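Aspartokinase (Arabidopsis thaliana, PDB 2CDQ) catalyses the ATP-dependent phosphorylation of L-aspartate to 4-phospho-L-aspartate, the first step of the aspartate-family pathway, with lysine and S-adenosylmethionine as allosteric effectors. Local coordinates at residues A359-I364 with E406-I411; L368-D373 with D402-E407; G163-Q168 with M204-V209. All coordinates share one frame; numbering follows the deposited sequence.

Contact 1. Residues A359-I364 with E406-I411; sequences AKVFSI and EELEKI
Ile-364 spreads its two branches over residues 407-408, and the contact is built around it. Its CG2 lies against the first side-chain carbon of Glu-407, with CG2 and Glu-407 CB 3.7 Å apart. The longer branch crosses Leu-408 obliquely, bringing Ile-364 CD1 to 3.7 Å from Leu-408 CD2. The same Leu-408 methyl also meets Val-361, one helical turn before Ile-364, but there the two side chains lie at about a right angle and Val-361 CG1 stays 4.1 Å from Leu-408 CD2. Leu-408 CD2 is therefore shared by residues three apart on one face of the other helix.

Ile-411, in the loop that follows helix 398-408, closes the other end of the patch. Its CG1 stands between the backbone N and the carbonyl carbon (chi1 55°), and the chain then extends so that CD1 reaches back to the helix of 359-364. Val-361 CG2 approaches Ile-411 CD1 to 4.1 Å, and the aliphatic part of Lys-360 passes over the same methyl with its CG, at the exposed margin. Charge plays little direct part: Lys-360 NZ remains 6.0 Å from Glu-407 OE1, while Glu-407 OE2 forms a long, weak ion pair with Lys-410 NZ in its own segment. No hydrogen bond joins the segments, so the contact is purely one of packing.

Helices 357-367 and 398-408 here lie side by side on one antiparallel sheet of the ACT 1 region. Beneath them, Val-361 rests on Ile-346 and Ile-382, and Leu-408 on Leu-344, Ile-346 and Val-414, while Phe-362 packs on Leu-358 of the second subunit.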
loop_
_atom_site.group_PDB
_atom_site.type_symbol
_atom_site.label_atom_id
_atom_site.label_comp_id
_atom_site.label_asym_id
_atom_site.label_seq_id
_atom_site.Cartn_x
_atom_site.Cartn_y
_atom_site.Cartn_z
ATOM N N ALA A 359 -7.588 -2.110 -7.459
ATOM C CA ALA A 359 -8.060 -3.420 -7.942
ATOM C C ALA A 359 -7.443 -3.800 -9.289
ATOM O O ALA A 359 -7.032 -4.945 -9.495
ATOM C CB ALA A 359 -9.587 -3.449 -8.021
ATOM N N LYS A 360 -7.366 -2.826 -10.190
ATOM C CA LYS A 360 -6.791 -3.036 -11.511
ATOM C C LYS A 360 -5.273 -3.225 -11.452
ATOM O O LYS A 360 -4.736 -4.141 -12.084
ATOM C CB LYS A 360 -7.153 -1.875 -12.442
ATOM C CG LYS A 360 -6.834 -2.131 -13.911
ATOM C CD LYS A 360 -7.843 -3.082 -14.554
ATOM C CE LYS A 360 -7.396 -3.505 -15.945
ATOM N NZ LYS A 360 -6.230 -4.427 -15.875
ATOM N N VAL A 361 -4.593 -2.357 -10.696
ATOM C CA VAL A 361 -3.131 -2.394 -10.563
ATOM C C VAL A 361 -2.645 -3.780 -10.147
ATOM O O VAL A 361 -1.777 -4.359 -10.799
ATOM C CB VAL A 361 -2.612 -1.327 -9.565
ATOM C CG1 VAL A 361 -1.151 -1.570 -9.223
ATOM C CG2 VAL A 361 -2.783 0.063 -10.143
ATOM N N PHE A 362 -3.226 -4.313 -9.077
ATOM C CA PHE A 362 -2.813 -5.604 -8.551
ATOM C C PHE A 362 -3.415 -6.793 -9.304
ATOM O O PHE A 362 -2.954 -7.929 -9.163
ATOM C CB PHE A 362 -3.076 -5.658 -7.053
ATOM C CG PHE A 362 -2.239 -4.681 -6.279
ATOM C CD1 PHE A 362 -2.807 -3.520 -5.756
ATOM C CD2 PHE A 362 -0.874 -4.897 -6.110
ATOM C CE1 PHE A 362 -2.039 -2.611 -5.054
ATOM C CE2 PHE A 362 -0.096 -3.993 -5.413
ATOM C CZ PHE A 362 -0.676 -2.848 -4.880
ATOM N N SER A 363 -4.431 -6.524 -10.116
ATOM C CA SER A 363 -4.931 -7.530 -11.033
ATOM C C SER A 363 -3.879 -7.826 -12.100
ATOM O O SER A 363 -3.629 -8.987 -12.418
ATOM C CB SER A 363 -6.232 -7.085 -11.684
ATOM O OG SER A 363 -6.722 -8.114 -12.515
ATOM N N ILE A 364 -3.264 -6.768 -12.636
ATOM C CA ILE A 364 -2.186 -6.894 -13.615
ATOM C C ILE A 364 -1.094 -7.816 -13.088
ATOM O O ILE A 364 -0.708 -8.781 -13.759
ATOM C CB ILE A 364 -1.589 -5.519 -13.985
ATOM C CG1 ILE A 364 -2.571 -4.741 -14.868
ATOM C CG2 ILE A 364 -0.239 -5.676 -14.690
ATOM C CD1 ILE A 364 -2.321 -3.240 -14.910
ATOM N N GLU A 406 4.549 -2.143 -19.363
ATOM C CA GLU A 406 3.648 -1.894 -20.492
ATOM C C GLU A 406 2.186 -2.008 -20.105
ATOM O O GLU A 406 1.356 -1.187 -20.514
ATOM C CB GLU A 406 3.925 -2.865 -21.626
ATOM C CG GLU A 406 4.992 -2.416 -22.583
ATOM C CD GLU A 406 5.099 -3.358 -23.755
ATOM O OE1 GLU A 406 6.085 -4.131 -23.798
ATOM O OE2 GLU A 406 4.184 -3.345 -24.614
ATOM N N GLU A 407 1.875 -3.035 -19.322
ATOM C CA GLU A 407 0.509 -3.248 -18.866
ATOM C C GLU A 407 0.044 -2.118 -17.953
ATOM O O GLU A 407 -1.063 -1.602 -18.115
ATOM C CB GLU A 407 0.353 -4.622 -18.204
ATOM C CG GLU A 407 0.250 -5.780 -19.207
ATOM C CD GLU A 407 -0.771 -5.522 -20.318
ATOM O OE1 GLU A 407 -1.927 -5.159 -20.006
ATOM O OE2 GLU A 407 -0.414 -5.681 -21.506
ATOM N N LEU A 408 0.911 -1.723 -17.020
ATOM C CA LEU A 408 0.633 -0.618 -16.109
ATOM C C LEU A 408 0.601 0.726 -16.845
ATOM O O LEU A 408 -0.142 1.640 -16.457
ATOM C CB LEU A 408 1.665 -0.578 -14.973
ATOM C CG LEU A 408 1.647 -1.677 -13.903
ATOM C CD1 LEU A 408 2.915 -1.615 -13.076
ATOM C CD2 LEU A 408 0.423 -1.589 -13.004
ATOM N N GLU A 409 1.390 0.829 -17.914
ATOM C CA GLU A 409 1.530 2.073 -18.674
ATOM C C GLU A 409 0.257 2.438 -19.447
ATOM O O GLU A 409 0.138 3.547 -19.971
ATOM C CB GLU A 409 2.738 1.978 -19.605
ATOM C CG GLU A 409 3.628 3.209 -19.603
ATOM C CD GLU A 409 5.109 2.864 -19.704
ATOM O OE1 GLU A 409 5.908 3.459 -18.943
ATOM O OE2 GLU A 409 5.479 1.998 -20.531
ATOM N N LYS A 410 -0.687 1.498 -19.500
ATOM C CA LYS A 410 -1.995 1.715 -20.124
ATOM C C LYS A 410 -2.911 2.541 -19.227
ATOM O O LYS A 410 -3.806 3.226 -19.722
ATOM C CB LYS A 410 -2.679 0.383 -20.442
ATOM C CG LYS A 410 -1.943 -0.499 -21.435
ATOM C CD LYS A 410 -2.746 -1.760 -21.728
ATOM C CE LYS A 410 -2.026 -2.673 -22.720
ATOM N NZ LYS A 410 -2.889 -3.812 -23.151
ATOM N N ILE A 411 -2.694 2.474 -17.912
ATOM C CA ILE A 411 -3.542 3.203 -16.958
ATOM C C ILE A 411 -2.822 4.292 -16.163
ATOM O O ILE A 411 -3.480 5.110 -15.513
ATOM C CB ILE A 411 -4.288 2.256 -15.975
ATOM C CG1 ILE A 411 -3.301 1.339 -15.246
ATOM C CG2 ILE A 411 -5.376 1.467 -16.703
ATOM C CD1 ILE A 411 -3.885 0.672 -14.011
#

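Contact 2. Residues L368-D373 with D402-E407; sequences LGISVD and DHVVEE. With LYS (lysine), chain C; SAM (S-adenosylmethionine), chain F.
Ile-370 and Val-404 meet tip to tip, CD1 of the isoleucine 3.5 Å from CG2 of the valine, and this is the tight part of the contact, with both residues buried. Ile-370 CG1 is anti to the carbonyl carbon (chi1 -61°), and the extended chain beyond it carries CD1 to the helix. Val-404 CG2 also receives Leu-368 CD2 at 3.9 Å, so one valine methyl serves both apolar side chains. Phe-365 of the preceding helix packs on both Ile-370 and Val-404.

The solvent side is formed by His-403, an exposed residue, and Glu-407. Leu-368 CD2 lies obliquely against the His-403 ring, 3.7 Å from its CD2, whereas Leu-368 CD1 comes no nearer than 4.4 Å to Glu-407 CG. No hydrogen bond crosses between the segments.

Much of the polar backbone of 370-373 faces the ligands, although Ser-371 OG bonds to Asp-387. Gly-369, with positive phi, is the C-prime residue of a Schellman motif ending helix 357-367, and the chain turns there past S-adenosylmethionine. Ser-371 then reads the adenine edge with its backbone: its N donates to SAM N1 (2.8 Å, 177° at the hydrogen), and SAM N6 donates to its O (3.1 Å, also 177°). Two nearly straight bonds of opposite sense thus fix the base. Farther along, Asp-373 O accepts from NZ of the bound lysine at 3.0 Å. The same lysine is also hydrogen-bonded to Gln-354 O, Gly-356 N and Ser-378 O of the second subunit.

In the beta-alpha-beta-beta-alpha-beta fold of an ACT domain, this is the connection from the first helix, 357-367, to strand 372-378, packed on the second helix, 398-408, beside both effector sites.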
loop_
_atom_site.group_PDB
_atom_site.type_symbol
_atom_site.label_atom_id
_atom_site.label_comp_id
_atom_site.label_asym_id
_atom_site.label_seq_id
_atom_site.Cartn_x
_atom_site.Cartn_y
_atom_site.Cartn_z
ATOM N N LEU A 368 0.065 -11.588 -14.303
ATOM C CA LEU A 368 1.450 -11.783 -14.731
ATOM C C LEU A 368 2.276 -12.634 -13.761
ATOM O O LEU A 368 3.503 -12.735 -13.896
ATOM C CB LEU A 368 2.128 -10.439 -15.013
ATOM C CG LEU A 368 2.134 -10.000 -16.482
ATOM C CD1 LEU A 368 0.748 -9.533 -16.954
ATOM C CD2 LEU A 368 3.175 -8.910 -16.680
ATOM N N GLY A 369 1.585 -13.243 -12.793
ATOM C CA GLY A 369 2.179 -14.193 -11.845
ATOM C C GLY A 369 3.246 -13.654 -10.904
ATOM O O GLY A 369 4.106 -14.415 -10.444
ATOM N N ILE A 370 3.186 -12.354 -10.609
ATOM C CA ILE A 370 4.186 -11.691 -9.763
ATOM C C ILE A 370 3.645 -11.353 -8.368
ATOM O O ILE A 370 2.547 -10.797 -8.228
ATOM C CB ILE A 370 4.743 -10.401 -10.428
ATOM C CG1 ILE A 370 5.433 -10.728 -11.755
ATOM C CG2 ILE A 370 5.723 -9.695 -9.501
ATOM C CD1 ILE A 370 6.043 -9.520 -12.445
ATOM N N SER A 371 4.429 -11.690 -7.346
ATOM C CA SER A 371 4.109 -11.318 -5.976
ATOM C C SER A 371 4.833 -10.036 -5.550
ATOM O O SER A 371 6.060 -9.935 -5.638
ATOM C CB SER A 371 4.420 -12.463 -5.014
ATOM O OG SER A 371 4.233 -12.054 -3.671
ATOM N N VAL A 372 4.033 -9.068 -5.100
ATOM C CA VAL A 372 4.472 -7.759 -4.609
ATOM C C VAL A 372 4.744 -7.852 -3.105
ATOM O O VAL A 372 4.079 -8.605 -2.405
ATOM C CB VAL A 372 3.358 -6.704 -4.848
ATOM C CG1 VAL A 372 3.814 -5.303 -4.437
ATOM C CG2 VAL A 372 2.903 -6.712 -6.301
ATOM N N ASP A 373 5.715 -7.087 -2.610
ATOM C CA ASP A 373 6.078 -7.116 -1.189
ATOM C C ASP A 373 5.558 -5.885 -0.434
ATOM O O ASP A 373 4.468 -5.919 0.146
ATOM C CB ASP A 373 7.599 -7.263 -1.039
ATOM C CG ASP A 373 8.053 -7.395 0.411
ATOM O OD1 ASP A 373 9.251 -7.168 0.664
ATOM O OD2 ASP A 373 7.237 -7.733 1.297
ATOM N N ASP A 402 9.464 -5.574 -18.491
ATOM C CA ASP A 402 8.964 -4.745 -19.591
ATOM C C ASP A 402 7.481 -4.973 -19.865
ATOM O O ASP A 402 6.772 -4.056 -20.287
ATOM C CB ASP A 402 9.785 -4.994 -20.856
ATOM C CG ASP A 402 11.234 -4.552 -20.710
ATOM O OD1 ASP A 402 12.006 -4.710 -21.684
ATOM O OD2 ASP A 402 11.605 -4.048 -19.624
ATOM N N HIS A 403 7.022 -6.196 -19.607
ATOM C CA HIS A 403 5.616 -6.542 -19.743
ATOM C C HIS A 403 4.763 -5.950 -18.610
ATOM O O HIS A 403 3.646 -5.482 -18.858
ATOM C CB HIS A 403 5.442 -8.060 -19.816
ATOM C CG HIS A 403 4.204 -8.491 -20.541
ATOM N ND1 HIS A 403 4.241 -9.346 -21.626
ATOM C CD2 HIS A 403 2.897 -8.177 -20.347
ATOM C CE1 HIS A 403 3.009 -9.547 -22.062
ATOM N NE2 HIS A 403 2.175 -8.847 -21.305
ATOM N N VAL A 404 5.278 -5.966 -17.379
ATOM C CA VAL A 404 4.566 -5.361 -16.247
ATOM C C VAL A 404 4.374 -3.870 -16.501
ATOM O O VAL A 404 3.267 -3.346 -16.377
ATOM C CB VAL A 404 5.311 -5.523 -14.903
ATOM C CG1 VAL A 404 4.377 -5.211 -13.753
ATOM C CG2 VAL A 404 5.852 -6.913 -14.740
ATOM N N VAL A 405 5.473 -3.207 -16.858
ATOM C CA VAL A 405 5.489 -1.775 -17.136
ATOM C C VAL A 405 4.500 -1.412 -18.251
ATOM O O VAL A 405 3.689 -0.495 -18.087
ATOM C CB VAL A 405 6.933 -1.267 -17.453
ATOM C CG1 VAL A 405 6.943 0.213 -17.812
ATOM C CG2 VAL A 405 7.866 -1.518 -16.271
ATOM N N GLU A 406 4.549 -2.143 -19.363
ATOM C CA GLU A 406 3.648 -1.894 -20.492
ATOM C C GLU A 406 2.186 -2.008 -20.105
ATOM O O GLU A 406 1.356 -1.187 -20.514
ATOM C CB GLU A 406 3.925 -2.865 -21.626
ATOM C CG GLU A 406 4.992 -2.416 -22.583
ATOM C CD GLU A 406 5.099 -3.358 -23.755
ATOM O OE1 GLU A 406 6.085 -4.131 -23.798
ATOM O OE2 GLU A 406 4.184 -3.345 -24.614
ATOM N N GLU A 407 1.875 -3.035 -19.322
ATOM C CA GLU A 407 0.509 -3.248 -18.866
ATOM C C GLU A 407 0.044 -2.118 -17.953
ATOM O O GLU A 407 -1.063 -1.602 -18.115
ATOM C CB GLU A 407 0.353 -4.622 -18.204
ATOM C CG GLU A 407 0.250 -5.780 -19.207
ATOM C CD GLU A 407 -0.771 -5.522 -20.318
ATOM O OE1 GLU A 407 -1.927 -5.159 -20.006
ATOM O OE2 GLU A 407 -0.414 -5.681 -21.506
HETATM N N LYS C . -0.507 -11.349 -2.486
HETATM C CA LYS C . 0.460 -10.235 -2.430
HETATM C C LYS C . 0.938 -10.087 -3.853
HETATM O O LYS C . 0.250 -10.515 -4.795
HETATM C CB LYS C . 1.622 -10.596 -1.494
HETATM C CG LYS C . 2.200 -9.405 -0.712
HETATM C CD LYS C . 1.264 -8.887 0.361
HETATM C CE LYS C . 1.812 -7.608 1.011
HETATM N NZ LYS C . 2.975 -7.802 1.942
HETATM O OXT LYS C . 2.014 -9.543 -4.090
HETATM N N SAM F . 5.262 -15.287 -17.937
HETATM C CA SAM F . 5.566 -16.160 -16.807
HETATM C C SAM F . 4.336 -16.917 -16.298
HETATM O O SAM F . 4.419 -18.092 -15.930
HETATM O OXT SAM F . 3.232 -16.372 -16.236
HETATM C CB SAM F . 6.206 -15.358 -15.678
HETATM C CG SAM F . 6.940 -16.194 -14.623
HETATM S SD SAM F . 6.201 -15.992 -12.984
HETATM C CE SAM F . 6.775 -14.335 -12.535
HETATM C "C5'" SAM F . 7.095 -17.114 -11.861
HETATM C "C4'" SAM F . 8.620 -17.215 -11.970
HETATM O "O4'" SAM F . 9.249 -15.981 -11.691
HETATM C "C3'" SAM F . 9.185 -18.210 -10.966
HETATM O "O3'" SAM F . 10.122 -19.024 -11.630
HETATM C "C2'" SAM F . 9.892 -17.389 -9.903
HETATM O "O2'" SAM F . 11.118 -17.974 -9.511
HETATM C "C1'" SAM F . 10.147 -16.060 -10.592
HETATM N N9 SAM F . 9.965 -14.885 -9.711
HETATM C C8 SAM F . 10.955 -14.022 -9.317
HETATM N N7 SAM F . 10.418 -13.055 -8.543
HETATM C C5 SAM F . 9.094 -13.280 -8.440
HETATM C C6 SAM F . 8.077 -12.602 -7.771
HETATM N N6 SAM F . 8.340 -11.506 -7.064
HETATM N N1 SAM F . 6.784 -13.078 -7.845
HETATM C C2 SAM F . 6.507 -14.219 -8.576
HETATM N N3 SAM F . 7.523 -14.886 -9.236
HETATM C C4 SAM F . 8.794 -14.425 -9.172
#

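Contact 3. Residues G163-Q168 with M204-V209; sequences GVKARQ and MHDPAV
Arg-167 NH2 meets two oxygens of Asp-206: the carboxylate OD1 at 3.3 Å, in a salt bridge, and the backbone O at 3.0 Å, in a weak bond. The backbone O lies at the edge of the guanidinium in its plane, whereas OD1 is approached from above the carboxylate plane, and the guanidinium and carboxylate planes are turned 34° from each other. Lys-165 NZ reaches the other carboxylate oxygen, Asp-206 OD2, at 3.1 Å, a weak hydrogen bond within its salt bridge. Each carboxylate oxygen thus has its own cationic partner, and the three residues make a salt-bridge network. Both long side chains cross the aspartate at about a right angle. Asp-206 CG sits between its backbone N and carbonyl carbon (chi1 63°). Arg-167 NE is held by the hydroxyl of Tyr-169.

Between these charges and the backbone packs Ala-208. Its CB lies over one guanidinium face, offset toward the rim, and touches Lys-165 CG at 3.7 Å. The main chains are joined by two bonds: Val-209 N donates to Lys-165 O at 2.9 Å, and Arg-167 N to Val-209 O at 3.2 Å. Ala-166 and Val-209 turn their side chains to the same face of the sheet. Val-164 CG1 adds a separate, looser apolar contact with Val-209 CG2 at 4.1 Å.

Ala-166 and Val-209 form a parallel bridge that starts the pairing of strands 166-169 and 209-219, each entered from a preceding helix, 137-161 and 191-205. Such parallel strands linked through helices belong to the alpha/beta sheet of the amino acid kinase fold, and this contact lies at its margin, away from the annotated sites.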
loop_
_atom_site.group_PDB
_atom_site.type_symbol
_atom_site.label_atom_id
_atom_site.label_comp_id
_atom_site.label_asym_id
_atom_site.label_seq_id
_atom_site.Cartn_x
_atom_site.Cartn_y
_atom_site.Cartn_z
ATOM N N GLY A 163 23.710 -47.482 18.840
ATOM C CA GLY A 163 22.995 -47.818 20.077
ATOM C C GLY A 163 21.762 -46.989 20.406
ATOM O O GLY A 163 21.259 -47.042 21.528
ATOM N N VAL A 164 21.275 -46.220 19.436
ATOM C CA VAL A 164 20.063 -45.415 19.606
ATOM C C VAL A 164 18.944 -46.046 18.778
ATOM O O VAL A 164 18.946 -45.959 17.544
ATOM C CB VAL A 164 20.286 -43.919 19.187
ATOM C CG1 VAL A 164 18.994 -43.116 19.290
ATOM C CG2 VAL A 164 21.379 -43.264 20.030
ATOM N N LYS A 165 18.004 -46.700 19.456
ATOM C CA LYS A 165 16.852 -47.293 18.782
ATOM C C LYS A 165 16.028 -46.187 18.121
ATOM O O LYS A 165 15.567 -45.254 18.791
ATOM C CB LYS A 165 16.010 -48.125 19.756
ATOM C CG LYS A 165 14.815 -48.848 19.126
ATOM C CD LYS A 165 15.208 -49.700 17.912
ATOM C CE LYS A 165 13.979 -50.209 17.153
ATOM N NZ LYS A 165 13.256 -51.285 17.894
ATOM N N ALA A 166 15.875 -46.295 16.799
ATOM C CA ALA A 166 15.258 -45.244 15.987
ATOM C C ALA A 166 14.463 -45.801 14.806
ATOM O O ALA A 166 14.828 -46.825 14.220
ATOM C CB ALA A 166 16.320 -44.271 15.501
ATOM N N ARG A 167 13.376 -45.107 14.467
ATOM C CA ARG A 167 12.475 -45.512 13.388
ATOM C C ARG A 167 12.249 -44.331 12.453
ATOM O O ARG A 167 11.830 -43.257 12.890
ATOM C CB ARG A 167 11.146 -46.020 13.972
ATOM C CG ARG A 167 10.023 -46.270 12.959
ATOM C CD ARG A 167 9.094 -47.417 13.375
ATOM N NE ARG A 167 8.753 -47.420 14.805
ATOM C CZ ARG A 167 9.143 -48.353 15.679
ATOM N NH1 ARG A 167 9.894 -49.382 15.287
ATOM N NH2 ARG A 167 8.782 -48.262 16.955
ATOM N N GLN A 168 12.540 -44.527 11.170
ATOM C CA GLN A 168 12.359 -43.463 10.191
ATOM C C GLN A 168 10.915 -43.434 9.723
ATOM O O GLN A 168 10.293 -44.478 9.527
ATOM C CB GLN A 168 13.332 -43.610 9.012
ATOM C CG GLN A 168 12.791 -44.320 7.770
ATOM C CD GLN A 168 11.969 -43.410 6.867
ATOM O OE1 GLN A 168 12.155 -42.189 6.841
ATOM N NE2 GLN A 168 11.054 -44.005 6.122
ATOM N N MET A 204 4.400 -46.941 22.072
ATOM C CA MET A 204 3.965 -47.802 23.166
ATOM C C MET A 204 4.331 -49.258 22.904
ATOM O O MET A 204 4.777 -49.956 23.821
ATOM C CB MET A 204 2.463 -47.646 23.445
ATOM C CG MET A 204 2.040 -46.245 23.921
ATOM S SD MET A 204 3.060 -45.534 25.245
ATOM C CE MET A 204 2.448 -46.422 26.684
ATOM N N HIS A 205 4.153 -49.708 21.658
ATOM C CA HIS A 205 4.566 -51.058 21.260
ATOM C C HIS A 205 6.060 -51.277 21.545
ATOM O O HIS A 205 6.416 -52.193 22.294
ATOM C CB HIS A 205 4.223 -51.345 19.794
ATOM C CG HIS A 205 4.351 -52.791 19.417
ATOM N ND1 HIS A 205 5.446 -53.293 18.740
ATOM C CD2 HIS A 205 3.526 -53.845 19.633
ATOM C CE1 HIS A 205 5.286 -54.591 18.549
ATOM N NE2 HIS A 205 4.129 -54.952 19.082
ATOM N N ASP A 206 6.918 -50.440 20.954
ATOM C CA ASP A 206 8.336 -50.349 21.347
ATOM C C ASP A 206 8.943 -48.966 21.054
ATOM O O ASP A 206 9.016 -48.546 19.893
ATOM C CB ASP A 206 9.196 -51.494 20.766
ATOM C CG ASP A 206 9.264 -51.491 19.242
ATOM O OD1 ASP A 206 8.300 -51.038 18.580
ATOM O OD2 ASP A 206 10.293 -51.961 18.707
ATOM N N PRO A 207 9.377 -48.256 22.117
ATOM C CA PRO A 207 9.891 -46.887 21.999
ATOM C C PRO A 207 11.186 -46.758 21.184
ATOM O O PRO A 207 12.211 -47.361 21.516
ATOM C CB PRO A 207 10.111 -46.460 23.459
ATOM C CG PRO A 207 10.255 -47.729 24.216
ATOM C CD PRO A 207 9.387 -48.727 23.515
ATOM N N ALA A 208 11.108 -45.973 20.113
ATOM C CA ALA A 208 12.260 -45.620 19.290
ATOM C C ALA A 208 12.154 -44.141 18.949
ATOM O O ALA A 208 11.047 -43.603 18.883
ATOM C CB ALA A 208 12.288 -46.458 18.019
ATOM N N VAL A 209 13.294 -43.485 18.746
ATOM C CA VAL A 209 13.312 -42.062 18.380
ATOM C C VAL A 209 12.825 -41.881 16.935
ATOM O O VAL A 209 13.496 -42.316 15.991
ATOM C CB VAL A 209 14.720 -41.428 18.560
ATOM C CG1 VAL A 209 14.683 -39.940 18.246
ATOM C CG2 VAL A 209 15.250 -41.660 19.980
#

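Contacts 1 and 2 adjoin in the ACT 1 region: their centres are 8 Å apart, they share Glu-406 and Glu-407 of helix 398-408, and Phe-362 CE2 of the first touches Val-372 CG2 of the second at 4.1 Å. Contact 2 holds residues of both effector sites, whereas contact 1 holds none and lies farther off, the Val-361 side chain about 8 Å from a bound lysine and that of Glu-407 about 11 Å from S-adenosylmethionine. Contact 3 belongs to the kinase domain, across the centre of the chain, with centres about 57 Å from contact 1 and 51 Å from contact 2, and touches neither.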